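Hemoglobin subunit beta (Isurus oxyrinchus, PDB 3MKB) carries oxygen in the blood of the shortfin mako shark, binding it reversibly at a haem within a tetramer of two alpha and two beta subunits. Local coordinates at the interface of chains B and A. Sequence-based numbering; all coordinates share one arbitrary frame. Chains: chain A, Hemoglobin subunit beta; chain B, Hemoglobin subunit alpha.

Contact 1: the interface of chains B and A. Residues chain B 31, 35, 107; chain A 101-102, 105, 112-113, 117.
The ring of A:Phe117 is pressed against B:Thr35, whose methyl CG2 sits over the middle of one face, 3.6 Å from the centroid. At the ring's edge, in plane, lies CG of B:Arg31. The next methylene, CD, packs 3.4 Å from ring atom CD2 of A:Phe117. B:Val107 lies under the opposite face, toward the rim, with CG1 3.6 Å from CE2 of A:Phe117. The ring of A:Phe112 is sandwiched within its own chain, with CA of A:Phe117 toward the rim of one face and the backbone N of A:Ala105 over the centre of the other. Its atom CE2 also meets CG1 of B:Val107 at 4.0 Å.

The guanidinium of B:Arg31 ends on the backbone carbonyl O of A:Phe112. NH1 and NH2 each donate to this oxygen at 2.9 Å, and the oxygen lies in the guanidinium plane. Both bonds are bent at the hydrogen, as expected when two nitrogens share one acceptor. The side chain is extended from CG to NE (chi2 -170°), which carries the charged group past the edge of A:Phe117 to the loop. Its plane is turned 42° from that ring. Within chain B, OG1 of B:Thr35 donates to the backbone O of B:Arg31 at 2.9 Å, from above the carbonyl plane. This bond probably helps hold the rotation (chi1 61°) that turns CG2 to the ring.

Helices 21-35 and 97-112 of the alpha subunit thus hold helix 114-132 of the beta subunit and the loop before it. B:Val107 also packs toward beta helix 93-108. The site is part of the alpha1-beta1 interface, the tight dimer contact of the haemoglobin tetramer.

Contact 2: the interface of chains B and A. Residues chain B 116-118, 121; chain A 30, 34, 102.
Two hydrogen bonds from A:Arg30 reach across to B:Phe116 and B:His121. NH2 donates to the backbone carbonyl O of B:Phe116 at 3.0 Å, almost straight at 170°. NH1 donates to ring nitrogen ND1 of B:His121, also at 3.0 Å. This acceptor lies close to the guanidinium plane, and NH1 lies close to the imidazole plane. The two flat groups are nearly coplanar, 25° apart. With ND1 as acceptor, a ring proton would probably sit on NE2, and the nearby arginine charge would probably disfavour a second one on ND1.

Apolar packing supports the bonds. CG2 of A:Val34 sits over the centre of one face of the B:His121 ring, 3.5 Å from its centroid. CD of A:Arg30 is at the edge of that ring, in plane, 3.8 Å from CE1. The arginine chain starts extended and bends at chi3 (-58°), which turns the guanidinium toward B:Phe116. B:Pro118 lies against the base of the arginine, with its CG 3.9 Å from CA of A:Arg30. CG1 of A:Val102 covers a face of the guanidinium toward its rim. The same methyl is at the edge of the B:Phe116 ring, 4.0 Å from CE2. That ring and the guanidinium lie nearly parallel but offset, not stacked.

A leucine in place of A:Arg30 would probably leave the B:Phe116 carbonyl and B:His121 ND1 without their donors and the imidazole freer to turn.

The site ties beta helix 20-34 to the start of alpha helix 118-135 and the loop before it. A:Val102 brings in beta helix 93-108. The site belongs to the alpha1-beta1 interface and helps hold the two subunits together.

Contact 1: the interface of chains B and A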
ATOM      1  N   ARG B  31      -2.353 -18.691   2.773  1.00 27.83           N
ATOM      2  CA  ARG B  31      -1.252 -17.705   2.697  1.00 27.54           C
ATOM      3  C   ARG B  31      -1.675 -16.306   3.093  1.00 28.53           C
ATOM      4  O   ARG B  31      -1.009 -15.725   3.939  1.00 26.88           O
ATOM      5  CB  ARG B  31      -0.575 -17.703   1.315  1.00 28.34           C
ATOM      6  CG  ARG B  31       0.024 -19.059   0.905  1.00 25.44           C
ATOM      7  CD  ARG B  31       0.911 -18.933  -0.394  1.00 27.54           C
ATOM      8  NE  ARG B  31       1.323 -20.283  -0.722  1.00 29.08           N
ATOM      9  CZ  ARG B  31       2.266 -20.968  -0.084  1.00 25.63           C
ATOM     10  NH1 ARG B  31       2.994 -20.398   0.851  1.00 25.46           N
ATOM     11  NH2 ARG B  31       2.509 -22.220  -0.424  1.00 28.23           N
ATOM     12  N   THR B  35       0.043 -14.517   6.327  1.00 30.06           N
ATOM     13  CA  THR B  35       0.941 -13.395   6.133  1.00 29.85           C
ATOM     14  C   THR B  35       0.247 -12.042   6.361  1.00 31.88           C
ATOM     15  O   THR B  35       0.926 -11.048   6.548  1.00 32.80           O
ATOM     16  CB  THR B  35       1.500 -13.357   4.682  1.00 30.75           C
ATOM     17  OG1 THR B  35       0.371 -13.211   3.817  1.00 25.08           O
ATOM     18  CG2 THR B  35       2.206 -14.681   4.323  1.00 28.30           C
ATOM     19  N   VAL B 107       2.467 -16.583  -5.232  1.00 27.87           N
ATOM     20  CA  VAL B 107       3.322 -17.486  -4.434  1.00 27.34           C
ATOM     21  C   VAL B 107       2.889 -18.961  -4.461  1.00 26.01           C
ATOM     22  O   VAL B 107       3.709 -19.871  -4.540  1.00 26.54           O
ATOM     23  CB  VAL B 107       3.486 -16.968  -3.003  1.00 27.78           C
ATOM     24  CG1 VAL B 107       4.093 -18.113  -2.068  1.00 28.16           C
ATOM     25  CG2 VAL B 107       4.264 -15.656  -3.047  1.00 23.63           C
TER
ATOM     26  N   ILE A 101      11.036 -14.122  -1.889  1.00 27.81           N
ATOM     27  CA  ILE A 101      10.020 -15.071  -1.389  1.00 27.03           C
ATOM     28  C   ILE A 101       9.541 -15.969  -2.526  1.00 27.45           C
ATOM     29  O   ILE A 101       9.395 -17.166  -2.337  1.00 27.78           O
ATOM     30  CB  ILE A 101       8.850 -14.314  -0.728  1.00 27.13           C
ATOM     31  CG1 ILE A 101       9.340 -13.785   0.626  1.00 29.32           C
ATOM     32  CG2 ILE A 101       7.646 -15.261  -0.489  1.00 27.28           C
ATOM     33  CD1 ILE A 101       8.517 -12.745   1.202  1.00 30.60           C
ATOM     34  N   VAL A 102       9.289 -15.389  -3.712  1.00 26.27           N
ATOM     35  CA  VAL A 102       8.900 -16.216  -4.874  1.00 26.49           C
ATOM     36  C   VAL A 102      10.021 -17.236  -5.171  1.00 26.43           C
ATOM     37  O   VAL A 102       9.713 -18.373  -5.493  1.00 26.27           O
ATOM     38  CB  VAL A 102       8.518 -15.365  -6.087  1.00 26.58           C
ATOM     39  CG1 VAL A 102       8.412 -16.233  -7.428  1.00 28.00           C
ATOM     40  CG2 VAL A 102       7.170 -14.683  -5.817  1.00 26.22           C
ATOM     41  N   ALA A 105       9.913 -20.049  -2.558  1.00 24.89           N
ATOM     42  CA  ALA A 105       8.791 -20.917  -2.959  1.00 26.15           C
ATOM     43  C   ALA A 105       9.204 -21.945  -4.040  1.00 26.56           C
ATOM     44  O   ALA A 105       8.904 -23.140  -3.964  1.00 28.72           O
ATOM     45  CB  ALA A 105       7.585 -20.031  -3.434  1.00 23.93           C
ATOM     46  N   PHE A 112       7.387 -24.837   1.508  1.00 27.53           N
ATOM     47  CA  PHE A 112       7.034 -23.443   1.664  1.00 25.71           C
ATOM     48  C   PHE A 112       5.538 -23.297   2.042  1.00 26.15           C
ATOM     49  O   PHE A 112       4.763 -22.689   1.315  1.00 25.36           O
ATOM     50  CB  PHE A 112       7.403 -22.601   0.400  1.00 25.60           C
ATOM     51  CG  PHE A 112       7.702 -21.152   0.682  1.00 27.07           C
ATOM     52  CD1 PHE A 112       8.894 -20.793   1.294  1.00 26.33           C
ATOM     53  CD2 PHE A 112       6.835 -20.134   0.244  1.00 27.54           C
ATOM     54  CE1 PHE A 112       9.227 -19.461   1.527  1.00 28.09           C
ATOM     55  CE2 PHE A 112       7.133 -18.825   0.444  1.00 26.87           C
ATOM     56  CZ  PHE A 112       8.350 -18.463   1.104  1.00 27.88           C
ATOM     57  N   THR A 113       5.132 -23.881   3.159  1.00 26.34           N
ATOM     58  CA  THR A 113       3.742 -23.746   3.666  1.00 25.71           C
ATOM     59  C   THR A 113       3.324 -22.288   3.937  1.00 24.57           C
ATOM     60  O   THR A 113       4.175 -21.395   4.071  1.00 27.10           O
ATOM     61  CB  THR A 113       3.541 -24.535   5.002  1.00 26.20           C
ATOM     62  OG1 THR A 113       4.406 -23.968   5.977  1.00 25.87           O
ATOM     63  CG2 THR A 113       3.801 -26.011   4.820  1.00 25.84           C
ATOM     64  N   PHE A 117       5.928 -19.505   4.889  1.00 20.00           N
ATOM     65  CA  PHE A 117       5.792 -18.308   4.120  1.00 20.00           C
ATOM     66  C   PHE A 117       5.736 -17.095   5.046  1.00 20.00           C
ATOM     67  O   PHE A 117       6.417 -16.127   4.837  1.00 23.37           O
ATOM     68  CB  PHE A 117       4.559 -18.464   3.245  1.00 20.00           C
ATOM     69  CG  PHE A 117       4.279 -17.316   2.370  1.00 20.00           C
ATOM     70  CD1 PHE A 117       5.073 -16.237   2.357  1.00 20.00           C
ATOM     71  CD2 PHE A 117       3.189 -17.313   1.582  1.00 20.00           C
ATOM     72  CE1 PHE A 117       4.777 -15.234   1.589  1.00 20.00           C
ATOM     73  CE2 PHE A 117       2.941 -16.316   0.828  1.00 20.00           C
ATOM     74  CZ  PHE A 117       3.721 -15.281   0.824  1.00 20.00           C
TER

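Contact 2: the interface of chains B and A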
ATOM      1  N   PHE B 116       7.762 -21.354 -13.574  1.00 34.99           N
ATOM      2  CA  PHE B 116       7.203 -20.060 -13.126  1.00 33.87           C
ATOM      3  C   PHE B 116       8.432 -19.187 -13.330  1.00 33.11           C
ATOM      4  O   PHE B 116       9.261 -18.942 -12.447  1.00 32.66           O
ATOM      5  CB  PHE B 116       6.665 -20.125 -11.676  1.00 33.63           C
ATOM      6  CG  PHE B 116       5.809 -18.936 -11.288  1.00 32.54           C
ATOM      7  CD1 PHE B 116       4.525 -18.774 -11.812  1.00 30.90           C
ATOM      8  CD2 PHE B 116       6.265 -18.006 -10.368  1.00 30.89           C
ATOM      9  CE1 PHE B 116       3.736 -17.680 -11.411  1.00 28.65           C
ATOM     10  CE2 PHE B 116       5.478 -16.894  -9.995  1.00 28.13           C
ATOM     11  CZ  PHE B 116       4.207 -16.750 -10.522  1.00 31.29           C
ATOM     12  N   SER B 117       8.552 -18.726 -14.566  1.00 33.05           N
ATOM     13  CA  SER B 117       9.644 -17.885 -14.964  1.00 32.51           C
ATOM     14  C   SER B 117       9.191 -16.442 -14.691  1.00 31.66           C
ATOM     15  O   SER B 117       7.994 -16.185 -14.486  1.00 30.96           O
ATOM     16  CB  SER B 117       9.910 -18.061 -16.464  1.00 33.24           C
ATOM     17  OG  SER B 117       8.856 -17.488 -17.165  1.00 29.44           O
ATOM     18  N   PRO B 118      10.154 -15.499 -14.675  1.00 31.69           N
ATOM     19  CA  PRO B 118       9.798 -14.110 -14.578  1.00 31.49           C
ATOM     20  C   PRO B 118       8.793 -13.653 -15.661  1.00 31.64           C
ATOM     21  O   PRO B 118       7.916 -12.863 -15.337  1.00 29.90           O
ATOM     22  CB  PRO B 118      11.145 -13.398 -14.699  1.00 32.09           C
ATOM     23  CG  PRO B 118      12.106 -14.358 -14.202  1.00 31.98           C
ATOM     24  CD  PRO B 118      11.627 -15.680 -14.661  1.00 32.56           C
ATOM     25  N   HIS B 121       5.245 -15.195 -14.540  1.00 32.08           N
ATOM     26  CA  HIS B 121       4.844 -14.421 -13.369  1.00 30.89           C
ATOM     27  C   HIS B 121       4.359 -13.024 -13.771  1.00 30.14           C
ATOM     28  O   HIS B 121       3.325 -12.535 -13.281  1.00 28.61           O
ATOM     29  CB  HIS B 121       6.107 -14.379 -12.488  1.00 31.08           C
ATOM     30  CG  HIS B 121       5.981 -13.564 -11.241  1.00 31.14           C
ATOM     31  ND1 HIS B 121       7.010 -13.487 -10.333  1.00 30.03           N
ATOM     32  CD2 HIS B 121       4.985 -12.784 -10.754  1.00 32.06           C
ATOM     33  CE1 HIS B 121       6.669 -12.669  -9.350  1.00 32.31           C
ATOM     34  NE2 HIS B 121       5.447 -12.230  -9.583  1.00 30.55           N
TER
ATOM     35  N   ARG A  30      14.124 -11.522 -11.607  1.00 32.70           N
ATOM     36  CA  ARG A  30      12.693 -11.529 -11.566  1.00 31.41           C
ATOM     37  C   ARG A  30      12.105 -10.171 -11.315  1.00 32.63           C
ATOM     38  O   ARG A  30      11.140  -9.750 -12.004  1.00 32.67           O
ATOM     39  CB  ARG A  30      12.199 -12.519 -10.489  1.00 32.04           C
ATOM     40  CG  ARG A  30      10.650 -12.627 -10.359  1.00 28.60           C
ATOM     41  CD  ARG A  30      10.287 -13.754  -9.298  1.00 31.20           C
ATOM     42  NE  ARG A  30      10.866 -15.031  -9.701  1.00 30.01           N
ATOM     43  CZ  ARG A  30      10.263 -15.902 -10.517  1.00 32.39           C
ATOM     44  NH1 ARG A  30       9.051 -15.638 -11.001  1.00 35.28           N
ATOM     45  NH2 ARG A  30      10.874 -17.039 -10.850  1.00 30.17           N
ATOM     46  N   VAL A  34       9.295  -8.410 -13.526  1.00 33.84           N
ATOM     47  CA  VAL A  34       7.973  -8.198 -12.910  1.00 34.97           C
ATOM     48  C   VAL A  34       7.713  -6.727 -12.571  1.00 35.02           C
ATOM     49  O   VAL A  34       6.578  -6.253 -12.754  1.00 35.17           O
ATOM     50  CB  VAL A  34       7.680  -9.200 -11.717  1.00 34.43           C
ATOM     51  CG1 VAL A  34       6.302  -8.913 -11.055  1.00 32.60           C
ATOM     52  CG2 VAL A  34       7.734 -10.613 -12.223  1.00 34.01           C
ATOM     53  N   VAL A 102       9.289 -15.389  -3.712  1.00 26.27           N
ATOM     54  CA  VAL A 102       8.900 -16.216  -4.874  1.00 26.49           C
ATOM     55  C   VAL A 102      10.021 -17.236  -5.171  1.00 26.43           C
ATOM     56  O   VAL A 102       9.713 -18.373  -5.493  1.00 26.27           O
ATOM     57  CB  VAL A 102       8.518 -15.365  -6.087  1.00 26.58           C
ATOM     58  CG1 VAL A 102       8.412 -16.233  -7.428  1.00 28.00           C
ATOM     59  CG2 VAL A 102       7.170 -14.683  -5.817  1.00 26.22           C
TER

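Contact 1 and contact 2 are parts of one alpha-beta interface, with the centres of their C-alpha atoms about 14 Å apart. A:Val102, on beta helix 93-108, belongs to both: CG2 faces contact 1, while both methyls take part in contact 2. The contacts are roughly reciprocal. In each, an arginine from a helix of one subunit binds a phenylalanine carbonyl in the loop leading to the last helix of the other. Contact 1 takes its arginine from alpha, contact 2 from beta. This exchange probably helps the pair behave as a firm unit within the alpha2-beta2 tetramer.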